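PDB 4N04: Glyoxalase/bleomycin resistance protein/dioxygenase from Catenulispora acidiphila, which is of unestablished function but belongs to the vicinal oxygen chelate superfamily and may act as a dioxygenase. Local coordinates for residues A10-Y24 and L51-Q65. The protein carries 1 engineered substitution. Sequence-based numbering, arbitrary orientation.
Sequences AGVAVGDFGAALAWY and LYIVERPEHAGHAMQ. Engineered in segment 51-65: Met64 (natural residue Val).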
ATOM      1  N   ALA A  10       5.033   3.215   8.346  1.00 29.48           N
ATOM      2  CA  ALA A  10       3.941   4.000   7.784  1.00 30.23           C
ATOM      3  C   ALA A  10       2.619   3.290   8.073  1.00 28.24           C
ATOM      4  O   ALA A  10       2.414   2.160   7.620  1.00 29.00           O
ATOM      5  CB  ALA A  10       4.136   4.207   6.279  1.00 28.95           C
ATOM      6  N   GLY A  11       1.735   3.941   8.831  1.00 27.49           N
ATOM      7  CA  GLY A  11       0.490   3.318   9.258  1.00 27.55           C
ATOM      8  C   GLY A  11      -0.771   3.678   8.481  1.00 28.59           C
ATOM      9  O   GLY A  11      -0.909   4.774   7.932  1.00 27.45           O
ATOM     10  N   VAL A  12      -1.708   2.742   8.429  1.00 31.02           N
ATOM     11  CA  VAL A  12      -2.995   2.988   7.808  1.00 27.91           C
ATOM     12  C   VAL A  12      -4.082   2.473   8.733  1.00 28.46           C
ATOM     13  O   VAL A  12      -4.097   1.305   9.089  1.00 31.30           O
ATOM     14  CB  VAL A  12      -3.124   2.277   6.433  1.00 29.40           C
ATOM     15  CG1 VAL A  12      -4.502   2.530   5.839  1.00 29.27           C
ATOM     16  CG2 VAL A  12      -2.020   2.738   5.463  1.00 28.77           C
ATOM     17  N   ALA A  13      -4.990   3.341   9.150  1.00 31.59           N
ATOM     18  CA  ALA A  13      -6.135   2.877   9.912  1.00 29.05           C
ATOM     19  C   ALA A  13      -7.160   2.259   8.959  1.00 31.21           C
ATOM     20  O   ALA A  13      -7.478   2.845   7.911  1.00 29.85           O
ATOM     21  CB  ALA A  13      -6.760   4.029  10.702  1.00 28.75           C
ATOM     22  N   VAL A  14      -7.691   1.093   9.316  1.00 31.45           N
ATOM     23  CA  VAL A  14      -8.724   0.464   8.492  1.00 32.89           C
ATOM     24  C   VAL A  14     -10.031   0.155   9.252  1.00 36.76           C
ATOM     25  O   VAL A  14     -10.067   0.139  10.489  1.00 34.49           O
ATOM     26  CB  VAL A  14      -8.200  -0.820   7.798  1.00 34.01           C
ATOM     27  CG1 VAL A  14      -6.879  -0.535   7.060  1.00 32.96           C
ATOM     28  CG2 VAL A  14      -8.031  -1.941   8.810  1.00 35.07           C
ATOM     29  N   GLY A  15     -11.094  -0.070   8.485  1.00 36.50           N
ATOM     30  CA  GLY A  15     -12.389  -0.436   9.041  1.00 40.38           C
ATOM     31  C   GLY A  15     -12.493  -1.926   9.328  1.00 49.26           C
ATOM     32  O   GLY A  15     -12.258  -2.366  10.445  1.00 53.93           O
ATOM     33  N   ASP A  16     -12.870  -2.749   8.340  1.00 54.20           N
ATOM     34  CA  ASP A  16     -12.841  -4.199   8.493  1.00 49.19           C
ATOM     35  C   ASP A  16     -11.429  -4.720   8.264  1.00 46.31           C
ATOM     36  O   ASP A  16     -10.878  -4.562   7.177  1.00 46.17           O
ATOM     37  CB  ASP A  16     -13.823  -4.869   7.530  1.00 55.80           C
ATOM     38  CG  ASP A  16     -13.532  -6.355   7.327  1.00 71.04           C
ATOM     39  OD1 ASP A  16     -13.018  -7.038   8.246  1.00 76.86           O
ATOM     40  OD2 ASP A  16     -13.825  -6.854   6.228  1.00 78.07           O
ATOM     41  N   PHE A  17     -10.851  -5.358   9.278  1.00 43.56           N
ATOM     42  CA  PHE A  17      -9.480  -5.836   9.161  1.00 48.08           C
ATOM     43  C   PHE A  17      -9.310  -6.876   8.045  1.00 52.51           C
ATOM     44  O   PHE A  17      -8.410  -6.751   7.213  1.00 53.66           O
ATOM     45  CB  PHE A  17      -8.976  -6.375  10.491  1.00 46.95           C
ATOM     46  CG  PHE A  17      -7.555  -6.848  10.447  1.00 51.55           C
ATOM     47  CD1 PHE A  17      -6.506  -5.948  10.534  1.00 52.46           C
ATOM     48  CD2 PHE A  17      -7.261  -8.196  10.317  1.00 51.86           C
ATOM     49  CE1 PHE A  17      -5.185  -6.384  10.500  1.00 51.68           C
ATOM     50  CE2 PHE A  17      -5.943  -8.638  10.284  1.00 52.55           C
ATOM     51  CZ  PHE A  17      -4.905  -7.728  10.376  1.00 53.64           C
ATOM     52  N   GLY A  18     -10.179  -7.884   8.020  1.00 51.93           N
ATOM     53  CA  GLY A  18     -10.119  -8.918   7.001  1.00 45.64           C
ATOM     54  C   GLY A  18     -10.114  -8.421   5.563  1.00 46.89           C
ATOM     55  O   GLY A  18      -9.301  -8.867   4.748  1.00 45.58           O
ATOM     56  N   ALA A  19     -11.014  -7.492   5.238  1.00 45.67           N
ATOM     57  CA  ALA A  19     -11.055  -6.926   3.887  1.00 44.53           C
ATOM     58  C   ALA A  19      -9.748  -6.208   3.576  1.00 49.94           C
ATOM     59  O   ALA A  19      -9.181  -6.348   2.490  1.00 52.45           O
ATOM     60  CB  ALA A  19     -12.220  -5.983   3.732  1.00 44.09           C
ATOM     61  N   ALA A  20      -9.264  -5.448   4.548  1.00 44.64           N
ATOM     62  CA  ALA A  20      -8.055  -4.659   4.357  1.00 45.91           C
ATOM     63  C   ALA A  20      -6.830  -5.559   4.186  1.00 46.44           C
ATOM     64  O   ALA A  20      -5.984  -5.322   3.316  1.00 43.20           O
ATOM     65  CB  ALA A  20      -7.861  -3.671   5.519  1.00 42.28           C
ATOM     66  N   LEU A  21      -6.733  -6.585   5.023  1.00 43.98           N
ATOM     67  CA  LEU A  21      -5.618  -7.512   4.951  1.00 46.80           C
ATOM     68  C   LEU A  21      -5.583  -8.193   3.585  1.00 50.54           C
ATOM     69  O   LEU A  21      -4.517  -8.308   2.973  1.00 49.04           O
ATOM     70  CB  LEU A  21      -5.720  -8.550   6.067  1.00 45.21           C
ATOM     71  CG  LEU A  21      -4.721  -9.708   6.073  1.00 51.99           C
ATOM     72  CD1 LEU A  21      -3.288  -9.210   6.064  1.00 45.66           C
ATOM     73  CD2 LEU A  21      -4.973 -10.574   7.301  1.00 53.28           C
ATOM     74  N   ALA A  22      -6.749  -8.625   3.110  1.00 45.36           N
ATOM     75  CA  ALA A  22      -6.846  -9.265   1.809  1.00 56.81           C
ATOM     76  C   ALA A  22      -6.336  -8.320   0.723  1.00 57.02           C
ATOM     77  O   ALA A  22      -5.455  -8.675  -0.076  1.00 57.21           O
ATOM     78  CB  ALA A  22      -8.279  -9.662   1.533  1.00 46.21           C
ATOM     79  N   TRP A  23      -6.884  -7.107   0.718  1.00 54.77           N
ATOM     80  CA  TRP A  23      -6.542  -6.109  -0.284  1.00 43.93           C
ATOM     81  C   TRP A  23      -5.059  -5.753  -0.274  1.00 43.64           C
ATOM     82  O   TRP A  23      -4.412  -5.776  -1.317  1.00 44.67           O
ATOM     83  CB  TRP A  23      -7.400  -4.862  -0.108  1.00 43.19           C
ATOM     84  CG  TRP A  23      -7.240  -3.881  -1.217  1.00 48.10           C
ATOM     85  CD1 TRP A  23      -7.939  -3.847  -2.387  1.00 42.83           C
ATOM     86  CD2 TRP A  23      -6.317  -2.785  -1.268  1.00 44.94           C
ATOM     87  NE1 TRP A  23      -7.506  -2.803  -3.165  1.00 42.25           N
ATOM     88  CE2 TRP A  23      -6.515  -2.131  -2.499  1.00 45.46           C
ATOM     89  CE3 TRP A  23      -5.341  -2.295  -0.392  1.00 44.91           C
ATOM     90  CZ2 TRP A  23      -5.775  -1.014  -2.877  1.00 41.04           C
ATOM     91  CZ3 TRP A  23      -4.605  -1.183  -0.774  1.00 40.87           C
ATOM     92  CH2 TRP A  23      -4.825  -0.561  -2.004  1.00 40.63           C
ATOM     93  N   TYR A  24      -4.503  -5.439   0.888  1.00 43.34           N
ATOM     94  CA  TYR A  24      -3.086  -5.090   0.942  1.00 44.60           C
ATOM     95  C   TYR A  24      -2.190  -6.260   0.532  1.00 44.70           C
ATOM     96  O   TYR A  24      -1.119  -6.063  -0.047  1.00 43.78           O
ATOM     97  CB  TYR A  24      -2.698  -4.537   2.324  1.00 42.66           C
ATOM     98  CG  TYR A  24      -3.114  -3.090   2.523  1.00 44.05           C
ATOM     99  CD1 TYR A  24      -2.251  -2.045   2.194  1.00 41.12           C
ATOM    100  CD2 TYR A  24      -4.373  -2.774   3.009  1.00 41.59           C
ATOM    101  CE1 TYR A  24      -2.629  -0.718   2.357  1.00 40.34           C
ATOM    102  CE2 TYR A  24      -4.766  -1.482   3.175  1.00 40.85           C
ATOM    103  CZ  TYR A  24      -3.894  -0.439   2.848  1.00 47.74           C
ATOM    104  OH  TYR A  24      -4.295   0.860   3.022  1.00 39.52           O
ATOM    105  N   LEU A  51       5.204  -0.994   6.331  1.00 41.20           N
ATOM    106  CA  LEU A  51       3.842  -0.511   6.230  1.00 37.98           C
ATOM    107  C   LEU A  51       2.995  -1.358   7.157  1.00 39.99           C
ATOM    108  O   LEU A  51       3.130  -2.586   7.171  1.00 42.85           O
ATOM    109  CB  LEU A  51       3.342  -0.670   4.795  1.00 40.64           C
ATOM    110  CG  LEU A  51       1.845  -0.448   4.540  1.00 43.13           C
ATOM    111  CD1 LEU A  51       1.485   1.021   4.697  1.00 39.04           C
ATOM    112  CD2 LEU A  51       1.445  -0.960   3.155  1.00 43.26           C
ATOM    113  N   TYR A  52       2.129  -0.723   7.941  1.00 33.23           N
ATOM    114  CA  TYR A  52       1.203  -1.485   8.766  1.00 35.93           C
ATOM    115  C   TYR A  52      -0.247  -1.007   8.706  1.00 38.82           C
ATOM    116  O   TYR A  52      -0.519   0.183   8.556  1.00 43.56           O
ATOM    117  CB  TYR A  52       1.692  -1.582  10.219  1.00 33.78           C
ATOM    118  CG  TYR A  52       1.576  -0.313  11.030  1.00 35.50           C
ATOM    119  CD1 TYR A  52       0.483  -0.095  11.865  1.00 36.82           C
ATOM    120  CD2 TYR A  52       2.566   0.663  10.977  1.00 35.69           C
ATOM    121  CE1 TYR A  52       0.377   1.069  12.622  1.00 37.73           C
ATOM    122  CE2 TYR A  52       2.473   1.825  11.736  1.00 34.90           C
ATOM    123  CZ  TYR A  52       1.378   2.026  12.553  1.00 37.13           C
ATOM    124  OH  TYR A  52       1.281   3.187  13.296  1.00 37.84           O
ATOM    125  N   ILE A  53      -1.168  -1.958   8.814  1.00 39.66           N
ATOM    126  CA  ILE A  53      -2.585  -1.653   8.942  1.00 34.66           C
ATOM    127  C   ILE A  53      -3.071  -2.036  10.337  1.00 37.52           C
ATOM    128  O   ILE A  53      -2.602  -3.006  10.936  1.00 37.84           O
ATOM    129  CB  ILE A  53      -3.421  -2.386   7.881  1.00 36.06           C
ATOM    130  CG1 ILE A  53      -3.292  -3.903   8.064  1.00 37.89           C
ATOM    131  CG2 ILE A  53      -2.977  -1.983   6.488  1.00 35.81           C
ATOM    132  CD1 ILE A  53      -4.102  -4.724   7.073  1.00 39.59           C
ATOM    133  N   VAL A  54      -4.011  -1.269  10.866  1.00 36.99           N
ATOM    134  CA  VAL A  54      -4.579  -1.580  12.167  1.00 35.77           C
ATOM    135  C   VAL A  54      -6.055  -1.232  12.120  1.00 38.46           C
ATOM    136  O   VAL A  54      -6.442  -0.276  11.463  1.00 35.43           O
ATOM    137  CB  VAL A  54      -3.878  -0.790  13.294  1.00 34.78           C
ATOM    138  CG1 VAL A  54      -3.846   0.692  12.970  1.00 33.10           C
ATOM    139  CG2 VAL A  54      -4.557  -1.044  14.645  1.00 35.97           C
ATOM    140  N   GLU A  55      -6.889  -2.019  12.788  1.00 39.40           N
ATOM    141  CA  GLU A  55      -8.306  -1.717  12.822  1.00 40.39           C
ATOM    142  C   GLU A  55      -8.584  -0.546  13.781  1.00 39.79           C
ATOM    143  O   GLU A  55      -8.532  -0.702  14.992  1.00 40.15           O
ATOM    144  CB  GLU A  55      -9.100  -2.966  13.199  1.00 47.68           C
ATOM    145  CG  GLU A  55     -10.604  -2.824  13.020  1.00 55.42           C
ATOM    146  CD  GLU A  55     -11.363  -4.152  13.120  1.00 66.30           C
ATOM    147  OE1 GLU A  55     -12.271  -4.241  13.969  1.00 72.69           O
ATOM    148  OE2 GLU A  55     -11.075  -5.096  12.346  1.00 68.26           O
ATOM    149  N   ARG A  56      -8.815   0.640  13.223  1.00 39.08           N
ATOM    150  CA  ARG A  56      -9.278   1.794  13.993  1.00 42.55           C
ATOM    151  C   ARG A  56     -10.294   2.484  13.098  1.00 42.23           C
ATOM    152  O   ARG A  56      -9.957   3.435  12.382  1.00 41.37           O
ATOM    153  CB  ARG A  56      -8.140   2.775  14.332  1.00 42.31           C
ATOM    154  CG  ARG A  56      -6.816   2.132  14.687  1.00 47.43           C
ATOM    155  CD  ARG A  56      -6.384   2.428  16.106  1.00 52.93           C
ATOM    156  NE  ARG A  56      -5.849   3.778  16.312  1.00 50.87           N
ATOM    157  CZ  ARG A  56      -6.454   4.701  17.054  1.00 52.03           C
ATOM    158  NH1 ARG A  56      -5.917   5.898  17.222  1.00 42.56           N
ATOM    159  NH2 ARG A  56      -7.611   4.414  17.635  1.00 59.15           N
ATOM    160  N   PRO A  57     -11.533   1.974  13.094  1.00 41.41           N
ATOM    161  CA  PRO A  57     -12.517   2.423  12.108  1.00 38.39           C
ATOM    162  C   PRO A  57     -12.795   3.919  12.155  1.00 43.12           C
ATOM    163  O   PRO A  57     -13.145   4.483  11.126  1.00 44.76           O
ATOM    164  CB  PRO A  57     -13.771   1.597  12.446  1.00 38.00           C
ATOM    165  CG  PRO A  57     -13.473   0.908  13.722  1.00 40.32           C
ATOM    166  CD  PRO A  57     -12.003   0.792  13.834  1.00 43.49           C
ATOM    167  N   GLU A  58     -12.616   4.559  13.306  1.00 35.34           N
ATOM    168  CA  GLU A  58     -12.879   5.990  13.387  1.00 35.94           C
ATOM    169  C   GLU A  58     -11.880   6.816  12.577  1.00 36.08           C
ATOM    170  O   GLU A  58     -12.121   7.990  12.327  1.00 36.15           O
ATOM    171  CB  GLU A  58     -12.954   6.491  14.843  1.00 39.24           C
ATOM    172  CG  GLU A  58     -11.641   6.437  15.604  1.00 46.24           C
ATOM    173  CD  GLU A  58     -11.266   5.016  16.071  1.00 55.58           C
ATOM    174  OE1 GLU A  58     -12.049   4.057  15.859  1.00 53.43           O
ATOM    175  OE2 GLU A  58     -10.178   4.861  16.667  1.00 62.19           O
ATOM    176  N   HIS A  59     -10.775   6.210  12.156  1.00 31.93           N
ATOM    177  CA  HIS A  59      -9.782   6.937  11.363  1.00 33.85           C
ATOM    178  C   HIS A  59      -9.585   6.377   9.975  1.00 29.56           C
ATOM    179  O   HIS A  59      -8.697   6.823   9.258  1.00 35.82           O
ATOM    180  CB  HIS A  59      -8.426   6.969  12.065  1.00 30.60           C
ATOM    181  CG  HIS A  59      -8.461   7.667  13.381  1.00 36.99           C
ATOM    182  ND1 HIS A  59      -8.760   9.007  13.498  1.00 33.98           N
ATOM    183  CD2 HIS A  59      -8.258   7.207  14.637  1.00 35.17           C
ATOM    184  CE1 HIS A  59      -8.725   9.349  14.773  1.00 33.98           C
ATOM    185  NE2 HIS A  59      -8.432   8.275  15.486  1.00 36.09           N
ATOM    186  N   ALA A  60     -10.407   5.405   9.597  1.00 30.33           N
ATOM    187  CA  ALA A  60     -10.171   4.648   8.368  1.00 30.16           C
ATOM    188  C   ALA A  60     -10.449   5.487   7.123  1.00 28.78           C
ATOM    189  O   ALA A  60     -11.318   6.354   7.142  1.00 30.30           O
ATOM    190  CB  ALA A  60     -11.009   3.382   8.362  1.00 31.60           C
ATOM    191  N   GLY A  61      -9.679   5.248   6.062  1.00 28.82           N
ATOM    192  CA  GLY A  61      -9.947   5.823   4.753  1.00 27.62           C
ATOM    193  C   GLY A  61      -9.453   7.240   4.575  1.00 27.82           C
ATOM    194  O   GLY A  61      -9.939   7.962   3.718  1.00 32.53           O
ATOM    195  N   HIS A  62      -8.481   7.639   5.389  1.00 27.11           N
ATOM    196  CA  HIS A  62      -7.956   8.994   5.346  1.00 28.40           C
ATOM    197  C   HIS A  62      -6.449   9.034   5.176  1.00 25.77           C
ATOM    198  O   HIS A  62      -5.864  10.119   5.193  1.00 24.22           O
ATOM    199  CB  HIS A  62      -8.292   9.716   6.642  1.00 26.06           C
ATOM    200  CG  HIS A  62      -9.741  10.009   6.802  1.00 25.34           C
ATOM    201  ND1 HIS A  62     -10.395  10.943   6.029  1.00 30.25           N
ATOM    202  CD2 HIS A  62     -10.667   9.503   7.649  1.00 26.22           C
ATOM    203  CE1 HIS A  62     -11.662  11.004   6.397  1.00 25.36           C
ATOM    204  NE2 HIS A  62     -11.852  10.138   7.378  1.00 35.08           N
ATOM    205  N   ALA A  63      -5.826   7.860   5.051  1.00 25.66           N
ATOM    206  CA  ALA A  63      -4.374   7.782   5.098  1.00 25.72           C
ATOM    207  C   ALA A  63      -3.806   8.101   3.727  1.00 26.83           C
ATOM    208  O   ALA A  63      -4.494   7.984   2.712  1.00 25.53           O
ATOM    209  CB  ALA A  63      -3.912   6.399   5.582  1.00 26.99           C
HETATM  210  N   MSE A  64      -2.558   8.533   3.695  1.00 33.14           N
HETATM  211  CA  MSE A  64      -1.886   8.665   2.417  1.00 34.79           C
HETATM  212  C   MSE A  64      -0.429   8.278   2.523  1.00 33.52           C
HETATM  213  O   MSE A  64       0.313   8.845   3.311  1.00 30.71           O
HETATM  214  CB  MSE A  64      -2.064  10.060   1.822  1.00 33.62           C
HETATM  215  CG  MSE A  64      -1.875  11.197   2.775  1.00 35.56           C
HETATM  216 SE   MSE A  64      -2.781  12.708   1.951  0.55 39.36          SE
HETATM  217  CE  MSE A  64      -4.577  11.925   1.922  1.00 45.31           C
ATOM    218  N   GLN A  65      -0.045   7.274   1.740  1.00 31.86           N
ATOM    219  CA  GLN A  65       1.322   6.783   1.733  1.00 31.80           C
ATOM    220  C   GLN A  65       1.824   6.732   0.297  1.00 32.62           C
ATOM    221  O   GLN A  65       1.079   6.379  -0.615  1.00 36.33           O
ATOM    222  CB  GLN A  65       1.387   5.398   2.388  1.00 32.37           C
ATOM    223  CG  GLN A  65       0.647   5.278   3.726  1.00 32.36           C
ATOM    224  CD  GLN A  65       1.290   6.084   4.858  1.00 43.80           C
ATOM    225  OE1 GLN A  65       2.309   6.730   4.671  1.00 44.47           O
ATOM    226  NE2 GLN A  65       0.693   6.037   6.036  1.00 32.15           N
TER
HETATM  227  O   HOH W   1      -6.758   6.081   7.624  1.00 22.03           O
HETATM  228  O   HOH W   2      -8.003   2.962   5.209  1.00 25.07           O
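Strands 10-14 and 51-55 pair in parallel, Ala10 beside Leu51 through Val14 beside Glu55, their axes 4.7 Å apart and twisted by 27°, with backbone bonds from Tyr52 N to Ala10 O at one end to a weak one from Arg56 N to Val14 O at the other. On the face that carries Val12 and Ile53, helix 17-24 packs back over strand 51-55, nearly antiparallel to it. Ile53 fills this interface with both branches. Its CG2 sits over one face of the Tyr24 ring, 3.9 Å from the centroid in a CH-pi contact, while Trp23 CE3 lies over the opposite face. The other branch, its CG1 set between backbone N and carbonyl carbon (chi1 62°), runs out extended until CD1 reaches Leu21 CA at 3.8 Å; on the way it meets Phe17 CE1, the two side chains crossing at about a right angle. Leu51 crosses Tyr24 similarly, its CD2 meeting CD1 of the ring, whose OH is hydrogen-bonded to Asp103. On the other face of the sheet, Tyr52 lays its ring over Gly11, whose CA stands 3.7 Å from the centroid, close to the ring normal. Beyond the outer edge of strand 10-14, away from strand 51-55, Gln65 NE2 gives a weak hydrogen bond to Gly11 O (2.8 Å), and Ala63 CB touches Val12 CG1. At the helix start Phe17 N donates to Glu55 OE2 at 3.1 Å, from above the carboxylate plane, and Asp16 is the N-cap, accepting weakly from Ala19 N. The contact joins the first and last strands of a beta-alpha-beta-beta-beta module of the vicinal oxygen chelate fold: its core is apolar, while the helix N-terminus would probably offset the mutual repulsion of Asp16 and Glu55.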